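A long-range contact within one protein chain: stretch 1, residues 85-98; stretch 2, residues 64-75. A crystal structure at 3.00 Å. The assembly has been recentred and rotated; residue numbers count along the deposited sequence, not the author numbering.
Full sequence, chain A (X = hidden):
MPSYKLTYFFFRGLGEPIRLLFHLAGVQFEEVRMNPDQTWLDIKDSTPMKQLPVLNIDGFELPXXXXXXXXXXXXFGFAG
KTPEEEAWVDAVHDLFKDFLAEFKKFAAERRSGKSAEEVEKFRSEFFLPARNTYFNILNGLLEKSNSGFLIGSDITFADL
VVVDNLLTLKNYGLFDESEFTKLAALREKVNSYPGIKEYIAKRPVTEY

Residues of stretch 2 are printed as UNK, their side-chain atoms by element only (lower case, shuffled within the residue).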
# COMPACT_ATOMS: atom_id res chain seq x y z
N GLU A 85 6.74 4.58 -15.52
CA GLU A 85 6.90 5.70 -14.60
C GLU A 85 5.84 5.60 -13.50
O GLU A 85 6.13 5.75 -12.31
CB GLU A 85 6.77 7.02 -15.34
CG GLU A 85 7.70 8.09 -14.78
CD GLU A 85 7.68 9.39 -15.56
OE1 GLU A 85 6.74 10.22 -15.37
OE2 GLU A 85 8.62 9.58 -16.37
N GLU A 86 4.61 5.32 -13.90
CA GLU A 86 3.52 5.14 -12.96
C GLU A 86 3.84 4.07 -11.93
O GLU A 86 3.62 4.25 -10.73
CB GLU A 86 2.27 4.72 -13.71
CG GLU A 86 1.55 5.83 -14.38
CD GLU A 86 0.30 5.33 -15.06
OE1 GLU A 86 -0.75 5.26 -14.38
OE2 GLU A 86 0.39 4.98 -16.26
N ALA A 87 4.34 2.94 -12.41
CA ALA A 87 4.70 1.82 -11.55
C ALA A 87 5.70 2.26 -10.51
O ALA A 87 5.72 1.74 -9.40
CB ALA A 87 5.27 0.69 -12.38
N TRP A 88 6.55 3.21 -10.86
CA TRP A 88 7.53 3.67 -9.90
C TRP A 88 6.89 4.60 -8.90
O TRP A 88 7.25 4.57 -7.72
CB TRP A 88 8.70 4.34 -10.61
CG TRP A 88 9.77 3.33 -10.87
CD1 TRP A 88 9.78 2.38 -11.85
CD2 TRP A 88 10.91 3.07 -10.04
NE1 TRP A 88 10.85 1.54 -11.68
CE2 TRP A 88 11.56 1.93 -10.58
CE3 TRP A 88 11.43 3.67 -8.90
CZ2 TRP A 88 12.71 1.39 -10.01
CZ3 TRP A 88 12.58 3.14 -8.32
CH2 TRP A 88 13.20 2.01 -8.88
N VAL A 89 5.95 5.41 -9.35
CA VAL A 89 5.24 6.29 -8.44
C VAL A 89 4.55 5.38 -7.42
O VAL A 89 4.60 5.63 -6.22
CB VAL A 89 4.17 7.15 -9.17
CG1 VAL A 89 3.33 7.93 -8.16
CG2 VAL A 89 4.85 8.13 -10.11
N ASP A 90 3.92 4.31 -7.92
CA ASP A 90 3.24 3.34 -7.07
C ASP A 90 4.21 2.74 -6.08
O ASP A 90 3.88 2.52 -4.92
CB ASP A 90 2.64 2.21 -7.89
CG ASP A 90 1.39 2.63 -8.62
OD1 ASP A 90 0.69 3.51 -8.10
OD2 ASP A 90 1.09 2.05 -9.69
N ALA A 91 5.42 2.48 -6.56
CA ALA A 91 6.46 1.90 -5.72
C ALA A 91 6.96 2.86 -4.68
O ALA A 91 7.13 2.49 -3.53
CB ALA A 91 7.61 1.43 -6.59
N VAL A 92 7.21 4.10 -5.06
CA VAL A 92 7.71 5.07 -4.10
C VAL A 92 6.61 5.26 -3.06
O VAL A 92 6.89 5.44 -1.88
CB VAL A 92 8.10 6.41 -4.79
CG1 VAL A 92 6.89 7.05 -5.38
CG2 VAL A 92 8.79 7.36 -3.81
N HIS A 93 5.35 5.17 -3.49
CA HIS A 93 4.22 5.31 -2.56
C HIS A 93 4.21 4.18 -1.52
O HIS A 93 4.04 4.42 -0.33
CB HIS A 93 2.89 5.33 -3.31
CG HIS A 93 1.70 5.49 -2.42
ND1 HIS A 93 1.06 4.43 -1.83
CD2 HIS A 93 1.05 6.60 -1.99
CE1 HIS A 93 0.07 4.87 -1.07
NE2 HIS A 93 0.04 6.19 -1.16
N ASP A 94 4.39 2.95 -1.99
CA ASP A 94 4.44 1.79 -1.11
C ASP A 94 5.57 1.97 -0.09
O ASP A 94 5.43 1.64 1.08
CB ASP A 94 4.71 0.53 -1.92
CG ASP A 94 3.46 -0.03 -2.60
OD1 ASP A 94 2.47 0.73 -2.77
OD2 ASP A 94 3.48 -1.23 -2.96
N LEU A 95 6.69 2.49 -0.55
CA LEU A 95 7.85 2.70 0.31
C LEU A 95 7.47 3.64 1.45
O LEU A 95 7.69 3.35 2.62
CB LEU A 95 9.01 3.30 -0.49
CG LEU A 95 10.27 3.49 0.36
CD1 LEU A 95 10.87 2.15 0.65
CD2 LEU A 95 11.24 4.41 -0.35
N PHE A 96 6.90 4.78 1.07
CA PHE A 96 6.45 5.77 2.03
C PHE A 96 5.59 5.09 3.09
O PHE A 96 5.77 5.30 4.30
CB PHE A 96 5.62 6.83 1.30
CG PHE A 96 4.55 7.47 2.14
CD1 PHE A 96 4.88 8.40 3.11
CD2 PHE A 96 3.21 7.16 1.94
CE1 PHE A 96 3.88 9.01 3.87
CE2 PHE A 96 2.21 7.76 2.69
CZ PHE A 96 2.55 8.68 3.66
N LYS A 97 4.67 4.26 2.62
CA LYS A 97 3.77 3.53 3.49
C LYS A 97 4.55 2.63 4.44
O LYS A 97 4.30 2.63 5.65
CB LYS A 97 2.82 2.71 2.64
CG LYS A 97 1.37 2.82 3.06
CD LYS A 97 0.83 4.23 2.92
CE LYS A 97 -0.66 4.24 3.22
NZ LYS A 97 -1.45 3.39 2.27
N ASP A 98 5.49 1.86 3.90
CA ASP A 98 6.30 1.00 4.75
C ASP A 98 6.95 1.88 5.80
O ASP A 98 6.98 1.52 6.97
CB ASP A 98 7.40 0.29 3.97
CG ASP A 98 6.90 -0.87 3.15
OD1 ASP A 98 5.69 -1.19 3.22
OD2 ASP A 98 7.73 -1.47 2.42
N UNK A 64 -9.77 3.92 0.14
CA UNK A 64 -8.36 3.91 0.57
C UNK A 64 -7.53 5.13 0.22
O UNK A 64 -7.57 5.61 -0.90
o UNK A 64 -8.21 0.52 2.95
c UNK A 64 -8.08 1.36 0.72
c UNK A 64 -7.62 1.26 2.17
n UNK A 64 -6.56 1.98 2.52
c UNK A 64 -7.66 2.66 0.04
N UNK A 65 -6.74 5.63 1.17
CA UNK A 65 -5.91 6.79 0.88
C UNK A 65 -5.15 6.54 -0.43
O UNK A 65 -5.17 7.36 -1.35
c UNK A 65 -4.91 7.03 2.01
o UNK A 65 -3.61 6.54 1.68
N UNK A 66 -4.49 5.39 -0.51
CA UNK A 66 -3.73 5.06 -1.70
C UNK A 66 -4.59 4.80 -2.91
O UNK A 66 -4.22 5.19 -4.02
N UNK A 67 -5.71 4.12 -2.72
CA UNK A 67 -6.62 3.82 -3.82
C UNK A 67 -7.15 5.16 -4.34
O UNK A 67 -7.13 5.44 -5.54
c UNK A 67 -7.75 2.95 -3.34
N UNK A 68 -7.59 5.99 -3.41
CA UNK A 68 -8.12 7.29 -3.72
C UNK A 68 -7.09 8.13 -4.44
O UNK A 68 -7.40 8.74 -5.45
c UNK A 68 -8.58 8.01 -2.45
c UNK A 68 -8.96 9.44 -2.75
c UNK A 68 -10.03 7.53 -0.43
c UNK A 68 -9.79 7.27 -1.87
N UNK A 69 -5.86 8.18 -3.95
CA UNK A 69 -4.84 8.97 -4.64
C UNK A 69 -4.66 8.52 -6.09
O UNK A 69 -4.92 9.28 -7.02
c UNK A 69 -3.56 11.14 -2.90
c UNK A 69 -1.93 9.45 -2.09
c UNK A 69 -3.49 8.87 -3.92
c UNK A 69 -3.33 9.67 -2.63
N UNK A 70 -4.21 7.28 -6.28
CA UNK A 70 -3.99 6.73 -7.61
C UNK A 70 -5.21 6.92 -8.51
O UNK A 70 -5.08 7.31 -9.67
n UNK A 70 -1.64 3.22 -7.44
n UNK A 70 -1.02 2.79 -5.27
n UNK A 70 -3.11 2.17 -6.01
c UNK A 70 -3.65 5.24 -7.52
c UNK A 70 -1.93 2.74 -6.24
c UNK A 70 -2.57 3.21 -8.57
c UNK A 70 -3.13 4.61 -8.82
N UNK A 71 -6.39 6.65 -7.97
CA UNK A 71 -7.60 6.82 -8.76
C UNK A 71 -7.68 8.22 -9.35
O UNK A 71 -7.74 8.39 -10.56
c UNK A 71 -10.11 6.79 -8.74
c UNK A 71 -12.23 7.88 -9.17
c UNK A 71 -8.85 6.61 -7.93
c UNK A 71 -12.45 7.02 -10.23
c UNK A 71 -11.52 6.06 -10.56
c UNK A 71 -10.36 5.95 -9.82
o UNK A 71 -13.62 7.04 -10.94
c UNK A 71 -11.05 7.76 -8.42
N UNK A 72 -7.70 9.21 -8.47
CA UNK A 72 -7.79 10.60 -8.88
C UNK A 72 -6.57 10.96 -9.69
O UNK A 72 -6.69 11.41 -10.83
c UNK A 72 -8.88 12.22 -5.48
c UNK A 72 -7.86 11.51 -7.66
c UNK A 72 -8.97 11.22 -6.64
c UNK A 72 -10.33 11.27 -7.32
N UNK A 73 -5.40 10.76 -9.10
CA UNK A 73 -4.15 11.07 -9.76
C UNK A 73 -4.15 10.62 -11.23
O UNK A 73 -3.64 11.32 -12.09
c UNK A 73 -2.98 10.46 -9.01
N UNK A 74 -4.72 9.45 -11.52
CA UNK A 74 -4.79 8.98 -12.90
C UNK A 74 -5.75 9.87 -13.68
O UNK A 74 -5.39 10.35 -14.75
n UNK A 74 -3.56 4.10 -12.71
c UNK A 74 -4.20 6.49 -12.65
n UNK A 74 -2.73 1.96 -12.46
c UNK A 74 -3.64 2.79 -12.96
n UNK A 74 -4.64 2.31 -13.68
c UNK A 74 -5.28 7.52 -12.99
c UNK A 74 -4.53 5.10 -13.19
N UNK A 75 -6.95 10.09 -13.14
CA UNK A 75 -7.96 10.95 -13.76
C UNK A 75 -7.44 12.38 -13.91
O UNK A 75 -7.70 13.04 -14.92
n UNK A 75 -12.93 10.30 -11.86
c UNK A 75 -12.44 11.32 -12.82
c UNK A 75 -11.58 10.71 -13.91
c UNK A 75 -9.23 10.98 -12.91
c UNK A 75 -10.34 10.01 -13.33

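Position 64 precedes the helix and carries three carbons, the third bearing one oxygen and one nitrogen; nothing of it comes within contact distance of stretch 1. A terminal amide on a two-carbon arm identifies Gln64, the N-cap residue, whose backbone O accepts the hydrogen bond from the N of position 68. Position 65 has one carbon and one oxygen, the oxygen 3.9 Å from Lys97 NZ. This is Ser65, and that separation is too long for a hydrogen bond. Position 66 has no side-chain atoms and is therefore Gly66. Its CA lies 3.9 Å from His93 CE1, and a CB built there would point toward stretch 1 and sit only 3.1 Å from that same CE1, so the imidazole occupies the space a side chain would need.

Position 67 bears a single carbon directed away from stretch 1: Ala67. At 68, four carbons fork at the first, one arm being two carbons long, which gives Ile68, out of reach of stretch 1. Position 69 also has four carbons, but forked at the second, with a terminal carbon 3.9 Å from His93 NE2; it is Leu69, and the contact is one of packing.

Position 70 has three carbons, a nitrogen, and a carbon carrying two more nitrogens. The chain nitrogen is 2.4 Å from Asp90 OD1, and the guanidinium defines Arg70. Position 71 shows one carbon followed by a six-carbon ring bearing an oxygen, hence Tyr71, out of reach. Four carbons forked at the second make 72 Leu72, and a lone carbon makes 73 Ala73; neither touches stretch 1. Position 74 repeats the guanidinium pattern, its chain nitrogen 3.5 Å from Glu86 OE1, and is Arg74. Position 75, four carbons in a row ending in nitrogen, is Lys75, which is exposed and makes no contact across the pair.

The two helices run nearly antiparallel, at 157°, with axes 11.9 Å apart at closest approach, so side chains must bridge the gap. Arg70 does so most directly: NE donates to Asp90 OD1 at 2.4 Å, a very short hydrogen bond within a salt bridge, with the oxygen near the guanidinium plane. The CA-to-CB bond of Asp90 points sideways, yet its carboxylate reaches the arginine. One turn further on, Arg74 NE and Glu86 OE1, 3.5 Å apart, form a salt bridge of charges alone, because the oxygen lies well out of the guanidinium plane. His93 fills the space beside Gly66, packing also against Leu69 and Arg70.

Stretch 2, residues 64-75: QSGAILRYLARK
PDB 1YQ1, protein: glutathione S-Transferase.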